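Local structure of francisella virulence factor (Francisella novicida, 5EVF) at residues I41-T46 with Q97-A102; V26-L31 with I79-L84. The protein is of unknown function but is named as a conserved virulence factor of Francisella. All coordinates share one frame; numbering follows the deposited sequence. Where two conformers were deposited one is given.

Contact 1: I41-T46 with Q97-A102; sequences IGQVRT and QLRGYA
Gln97 enters the antiparallel ladder with its CA 3.3 Å from Thr46 O in a CA-H...O contact, the same carbonyl that accepts the backbone N-H of Leu98. Leu98 and Thr46 form a hydrogen-bonded pair whose side chains lie alongside each other, pointing the same way. The Thr46 hydroxyl, set between the backbone N and the carbonyl carbon (chi1 54°), brings OG1 to 3.4 Å from Leu98 CB, and its polar partner is Asn63 O. On the other face of the sheet, Arg99 stacks flat on Arg45, guanidinium centres 3.5 Å apart and planes turned by only 12°. The Arg45 chain runs extended, whereas that of Arg99 is bent at chi2 and chi3, which turns CD and NE toward Arg45. Arg45 NE and Arg99 NE sit 3.2 Å apart, both of them donors, so the pair is a contact of like charges in which dispersion between flat groups probably offsets some repulsion. Arg99 NH1 donates in the guanidinium plane to Tyr101 OH at 3.2 Å, a bent bond (140°) that gives the Arg99 guanidinium a partner at its edge. Gly100 exchanges two backbone bonds with Val44. Tyr101 forms a non-hydrogen-bonded pair with Gln43; the Gln43 side chain lies alongside that of Tyr101, Gln43 CG 3.8 Å from Tyr101 CE1. At Ala102, the carbonyl O takes the N-H of Ile41 and CB meets Ile41 CG1 at 4.0 Å. Strand 6-12 borders the ladder beyond Arg45 and strand 78-84 beyond Arg99, while Val44 and Leu98 pack against Ala67 of helix 56-73.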
loop_
_atom_site.group_PDB
_atom_site.type_symbol
_atom_site.label_atom_id
_atom_site.label_comp_id
_atom_site.label_asym_id
_atom_site.label_seq_id
_atom_site.Cartn_x
_atom_site.Cartn_y
_atom_site.Cartn_z
ATOM N N ILE A 41 0.295 -12.901 -4.619
ATOM C CA ILE A 41 -0.796 -13.608 -3.950
ATOM C C ILE A 41 -2.002 -12.717 -3.688
ATOM O O ILE A 41 -3.051 -13.222 -3.264
ATOM C CB ILE A 41 -0.333 -14.225 -2.614
ATOM C CG1 ILE A 41 0.105 -13.126 -1.641
ATOM C CG2 ILE A 41 0.791 -15.231 -2.865
ATOM C CD1 ILE A 41 0.195 -13.568 -0.196
ATOM N N GLY A 42 -1.884 -11.419 -3.910
ATOM C CA GLY A 42 -2.961 -10.501 -3.606
ATOM C C GLY A 42 -2.441 -9.082 -3.687
ATOM O O GLY A 42 -1.257 -8.845 -3.932
ATOM N N GLN A 43 -3.355 -8.144 -3.492
ATOM C CA GLN A 43 -3.023 -6.727 -3.504
ATOM C C GLN A 43 -3.367 -6.098 -2.168
ATOM O O GLN A 43 -4.308 -6.509 -1.502
ATOM C CB GLN A 43 -3.799 -5.946 -4.570
ATOM C CG GLN A 43 -3.965 -6.601 -5.897
ATOM C CD GLN A 43 -4.964 -5.860 -6.773
ATOM O OE1 GLN A 43 -5.633 -6.468 -7.604
ATOM N NE2 GLN A 43 -5.085 -4.548 -6.575
ATOM N N VAL A 44 -2.605 -5.074 -1.800
ATOM C CA VAL A 44 -2.952 -4.204 -0.685
ATOM C C VAL A 44 -3.159 -2.814 -1.263
ATOM O O VAL A 44 -2.390 -2.377 -2.126
ATOM C CB VAL A 44 -1.866 -4.215 0.414
ATOM C CG1 VAL A 44 -0.486 -3.849 -0.165
ATOM C CG2 VAL A 44 -2.248 -3.297 1.557
ATOM N N ARG A 45 -4.231 -2.146 -0.840
ATOM C CA ARG A 45 -4.521 -0.793 -1.287
ATOM C C ARG A 45 -4.751 0.064 -0.058
ATOM O O ARG A 45 -5.556 -0.294 0.806
ATOM C CB ARG A 45 -5.737 -0.744 -2.218
ATOM C CG ARG A 45 -5.601 -1.608 -3.469
ATOM C CD ARG A 45 -6.777 -1.400 -4.398
ATOM N NE ARG A 45 -6.700 -2.275 -5.567
ATOM C CZ ARG A 45 -7.608 -2.289 -6.536
ATOM N NH1 ARG A 45 -8.651 -1.471 -6.489
ATOM N NH2 ARG A 45 -7.468 -3.119 -7.564
ATOM N N THR A 46 -4.027 1.177 0.041
ATOM C CA THR A 46 -4.246 2.100 1.145
ATOM C C THR A 46 -4.477 3.501 0.599
ATOM O O THR A 46 -4.131 3.813 -0.541
ATOM C CB THR A 46 -3.068 2.110 2.131
ATOM O OG1 THR A 46 -1.851 2.370 1.426
ATOM C CG2 THR A 46 -2.942 0.772 2.806
ATOM N N GLN A 97 -3.197 7.578 -2.875
ATOM C CA GLN A 97 -3.441 6.156 -2.736
ATOM C C GLN A 97 -2.149 5.391 -2.953
ATOM O O GLN A 97 -1.146 5.932 -3.421
ATOM C CB GLN A 97 -4.527 5.705 -3.713
ATOM C CG GLN A 97 -5.811 6.481 -3.494
ATOM C CD GLN A 97 -7.001 5.908 -4.231
ATOM O OE1 GLN A 97 -6.849 5.143 -5.183
ATOM N NE2 GLN A 97 -8.202 6.284 -3.795
ATOM N N LEU A 98 -2.172 4.127 -2.562
ATOM C CA LEU A 98 -1.063 3.228 -2.821
ATOM C C LEU A 98 -1.650 1.922 -3.321
ATOM O O LEU A 98 -2.656 1.449 -2.783
ATOM C CB LEU A 98 -0.226 2.992 -1.549
ATOM C CG LEU A 98 0.877 1.944 -1.600
ATOM C CD1 LEU A 98 1.934 2.299 -0.576
ATOM C CD2 LEU A 98 0.330 0.564 -1.291
ATOM N N ARG A 99 -1.011 1.344 -4.338
ATOM C CA ARG A 99 -1.321 0.002 -4.827
ATOM C C ARG A 99 -0.102 -0.864 -4.578
ATOM O O ARG A 99 1.002 -0.515 -5.012
ATOM C CB ARG A 99 -1.664 0.038 -6.316
ATOM C CG ARG A 99 -1.838 -1.335 -6.976
ATOM C CD ARG A 99 -3.205 -1.898 -6.653
ATOM N NE ARG A 99 -4.270 -1.083 -7.215
ATOM C CZ ARG A 99 -4.820 -1.287 -8.415
ATOM N NH1 ARG A 99 -4.432 -2.306 -9.191
ATOM N NH2 ARG A 99 -5.787 -0.479 -8.851
ATOM N N GLY A 100 -0.288 -1.956 -3.859
ATOM C CA GLY A 100 0.805 -2.864 -3.555
ATOM C C GLY A 100 0.421 -4.269 -3.967
ATOM O O GLY A 100 -0.756 -4.630 -3.943
ATOM N N TYR A 101 1.408 -5.016 -4.438
ATOM C CA TYR A 101 1.227 -6.432 -4.737
ATOM C C TYR A 101 2.031 -7.224 -3.726
ATOM O O TYR A 101 3.201 -6.908 -3.483
ATOM C CB TYR A 101 1.649 -6.752 -6.166
ATOM C CG TYR A 101 0.685 -6.114 -7.140
ATOM C CD1 TYR A 101 -0.368 -6.848 -7.653
ATOM C CD2 TYR A 101 0.799 -4.778 -7.502
ATOM C CE1 TYR A 101 -1.269 -6.297 -8.509
ATOM C CE2 TYR A 101 -0.125 -4.203 -8.372
ATOM C CZ TYR A 101 -1.145 -4.982 -8.876
ATOM O OH TYR A 101 -2.087 -4.466 -9.744
ATOM N N ALA A 102 1.397 -8.235 -3.130
ATOM C CA ALA A 102 2.004 -9.029 -2.073
ATOM C C ALA A 102 2.527 -10.343 -2.628
ATOM O O ALA A 102 1.916 -10.939 -3.517
ATOM C CB ALA A 102 0.993 -9.315 -0.962
#

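Contact 2: V26-L31 with I79-L84; sequences VRVYNL and IKYICL
Arg27 O, Tyr29 N, Tyr29 O and Leu31 N bond in turn to Ile79 N, Ile79 O, Tyr81 N and Tyr81 O, a parallel ladder whose strand axes are inclined at 42°. It is the one parallel pairing of the mixed five-stranded sheet and adds strand 27-30 as an outermost strand. On the face toward helix 56-73, Val28 and Ile79 lie side by side, CG2 of Val28 3.9 Å from CG1 of Ile79, and both side chains also reach Ile68. The Tyr81 ring folds back toward the edge strand, its CG held between the backbone N and the carbonyl carbon (chi1 78°); Tyr81 CE1 touches Val28 CG1 at 3.6 Å, the two side chains meeting at a slant. Across the sheet, Tyr29 turns the edge of its ring to Lys80 CG, and the extended lysine chain carries NZ on to Asp36 O. Beyond the strand, Leu31 crosses Lys80 and Ile82 at about a right angle with its two methyls divided between them. Leu31 CD1 lies 4.0 Å from Lys80 CB, and Leu31 CD2 meets Ile82 CG2 at 3.9 Å.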
loop_
_atom_site.group_PDB
_atom_site.type_symbol
_atom_site.label_atom_id
_atom_site.label_comp_id
_atom_site.label_asym_id
_atom_site.label_seq_id
_atom_site.Cartn_x
_atom_site.Cartn_y
_atom_site.Cartn_z
ATOM N N VAL A 26 9.211 -7.605 6.231
ATOM C CA VAL A 26 8.693 -7.577 4.866
ATOM C C VAL A 26 9.684 -6.854 3.967
ATOM O O VAL A 26 10.161 -5.766 4.302
ATOM C CB VAL A 26 7.322 -6.881 4.828
ATOM C CG1 VAL A 26 6.885 -6.652 3.387
ATOM C CG2 VAL A 26 6.272 -7.713 5.589
ATOM N N ARG A 27 9.999 -7.454 2.816
ATOM C CA ARG A 27 10.864 -6.812 1.839
ATOM C C ARG A 27 10.008 -5.927 0.948
ATOM O O ARG A 27 8.978 -6.374 0.433
ATOM C CB ARG A 27 11.609 -7.850 1.003
ATOM C CG ARG A 27 12.350 -8.870 1.864
ATOM C CD ARG A 27 13.264 -9.772 1.041
ATOM N NE ARG A 27 12.557 -10.399 -0.067
ATOM C CZ ARG A 27 11.966 -11.589 -0.021
ATOM N NH1 ARG A 27 12.001 -12.316 1.088
ATOM N NH2 ARG A 27 11.335 -12.054 -1.100
ATOM N N VAL A 28 10.434 -4.681 0.773
ATOM C CA VAL A 28 9.615 -3.666 0.121
ATOM C C VAL A 28 10.359 -3.172 -1.108
ATOM O O VAL A 28 11.496 -2.699 -0.998
ATOM C CB VAL A 28 9.302 -2.507 1.079
ATOM C CG1 VAL A 28 8.590 -1.396 0.352
ATOM C CG2 VAL A 28 8.484 -3.010 2.263
ATOM N N TYR A 29 9.712 -3.247 -2.271
ATOM C CA TYR A 29 10.342 -2.834 -3.514
ATOM C C TYR A 29 9.419 -1.904 -4.296
ATOM O O TYR A 29 8.199 -1.944 -4.149
ATOM C CB TYR A 29 10.675 -4.032 -4.397
ATOM C CG TYR A 29 11.484 -5.108 -3.716
ATOM C CD1 TYR A 29 10.929 -6.351 -3.457
ATOM C CD2 TYR A 29 12.793 -4.882 -3.333
ATOM C CE1 TYR A 29 11.671 -7.351 -2.841
ATOM C CE2 TYR A 29 13.538 -5.872 -2.716
ATOM C CZ TYR A 29 12.967 -7.096 -2.468
ATOM O OH TYR A 29 13.721 -8.097 -1.874
ATOM N N ASN A 30 10.020 -1.086 -5.159
ATOM C CA ASN A 30 9.222 -0.252 -6.061
ATOM C C ASN A 30 8.573 -1.085 -7.166
ATOM O O ASN A 30 9.243 -1.878 -7.840
ATOM C CB ASN A 30 10.092 0.825 -6.703
ATOM C CG ASN A 30 10.714 1.746 -5.710
ATOM O OD1 ASN A 30 10.315 1.807 -4.536
ATOM N ND2 ASN A 30 11.706 2.513 -6.180
ATOM N N LEU A 31 7.277 -0.863 -7.384
ATOM C CA LEU A 31 6.548 -1.472 -8.491
ATOM C C LEU A 31 6.855 -0.656 -9.739
ATOM O O LEU A 31 6.371 0.468 -9.875
ATOM C CB LEU A 31 5.046 -1.472 -8.218
ATOM C CG LEU A 31 4.149 -2.159 -9.250
ATOM C CD1 LEU A 31 4.366 -3.668 -9.257
ATOM C CD2 LEU A 31 2.671 -1.819 -9.012
ATOM N N ILE A 79 6.420 -6.896 -0.668
ATOM C CA ILE A 79 5.423 -6.118 -1.397
ATOM C C ILE A 79 6.146 -5.260 -2.418
ATOM O O ILE A 79 7.270 -4.810 -2.186
ATOM C CB ILE A 79 4.543 -5.222 -0.505
ATOM C CG1 ILE A 79 5.390 -4.212 0.268
ATOM C CG2 ILE A 79 3.714 -6.064 0.431
ATOM C CD1 ILE A 79 4.509 -3.192 0.995
ATOM N N LYS A 80 5.487 -5.042 -3.556
ATOM C CA LYS A 80 5.939 -4.116 -4.586
ATOM C C LYS A 80 4.839 -3.080 -4.730
ATOM O O LYS A 80 3.687 -3.446 -4.970
ATOM C CB LYS A 80 6.193 -4.838 -5.913
ATOM C CG LYS A 80 7.159 -6.022 -5.809
ATOM C CD LYS A 80 7.427 -6.640 -7.191
ATOM C CE LYS A 80 8.161 -7.978 -7.073
ATOM N NZ LYS A 80 8.219 -8.704 -8.387
ATOM N N TYR A 81 5.175 -1.798 -4.567
ATOM C CA TYR A 81 4.133 -0.794 -4.437
ATOM C C TYR A 81 4.415 0.440 -5.291
ATOM O O TYR A 81 5.539 0.680 -5.760
ATOM C CB TYR A 81 3.979 -0.367 -2.968
ATOM C CG TYR A 81 5.078 0.582 -2.583
ATOM C CD1 TYR A 81 6.368 0.119 -2.332
ATOM C CD2 TYR A 81 4.853 1.956 -2.545
ATOM C CE1 TYR A 81 7.402 1.001 -2.017
ATOM C CE2 TYR A 81 5.887 2.838 -2.242
ATOM C CZ TYR A 81 7.151 2.353 -1.985
ATOM O OH TYR A 81 8.169 3.227 -1.677
ATOM N N ILE A 82 3.359 1.236 -5.462
ATOM C CA ILE A 82 3.448 2.539 -6.119
ATOM C C ILE A 82 2.427 3.464 -5.469
ATOM O O ILE A 82 1.326 3.039 -5.119
ATOM C CB ILE A 82 3.229 2.406 -7.641
ATOM C CG1 ILE A 82 3.397 3.765 -8.334
ATOM C CG2 ILE A 82 1.839 1.815 -7.936
ATOM C CD1 ILE A 82 3.454 3.656 -9.844
ATOM N N CYS A 83 2.805 4.721 -5.263
ATOM C CA CYS A 83 1.869 5.731 -4.793
ATOM C C CYS A 83 1.220 6.433 -5.978
ATOM O O CYS A 83 1.880 6.701 -6.990
ATOM C CB CYS A 83 2.595 6.738 -3.902
ATOM S SG CYS A 83 2.964 5.995 -2.300
ATOM N N LEU A 84 -0.072 6.752 -5.831
ATOM C CA LEU A 84 -0.918 7.207 -6.924
ATOM C C LEU A 84 -1.696 8.450 -6.499
ATOM O O LEU A 84 -2.062 8.602 -5.332
ATOM C CB LEU A 84 -1.899 6.097 -7.355
ATOM C CG LEU A 84 -1.224 4.797 -7.811
ATOM C CD1 LEU A 84 -2.226 3.649 -7.844
ATOM C CD2 LEU A 84 -0.573 4.981 -9.172
#

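Reading from the N terminus, strand 6-12 comes first, then 26-31 opens contact 2 and 41-46 opens contact 1. Helix 56-73 follows, after which 79-84 closes contact 2 around 47 intervening residues and 97-102 closes contact 1 around 50. The two closures therefore cross instead of nesting, and both enclose the helix. Within the sheet, strands 78-84 and 95-103 are antiparallel neighbours, which joins the contacts directly: Tyr101 N lies 2.8 Å from Lys80 O, a probable hydrogen bond, and Leu98 CD1 packs on Tyr81 CD2. Cys83 also ties strand 78-84 to helix 56-73 through its disulfide with Cys60.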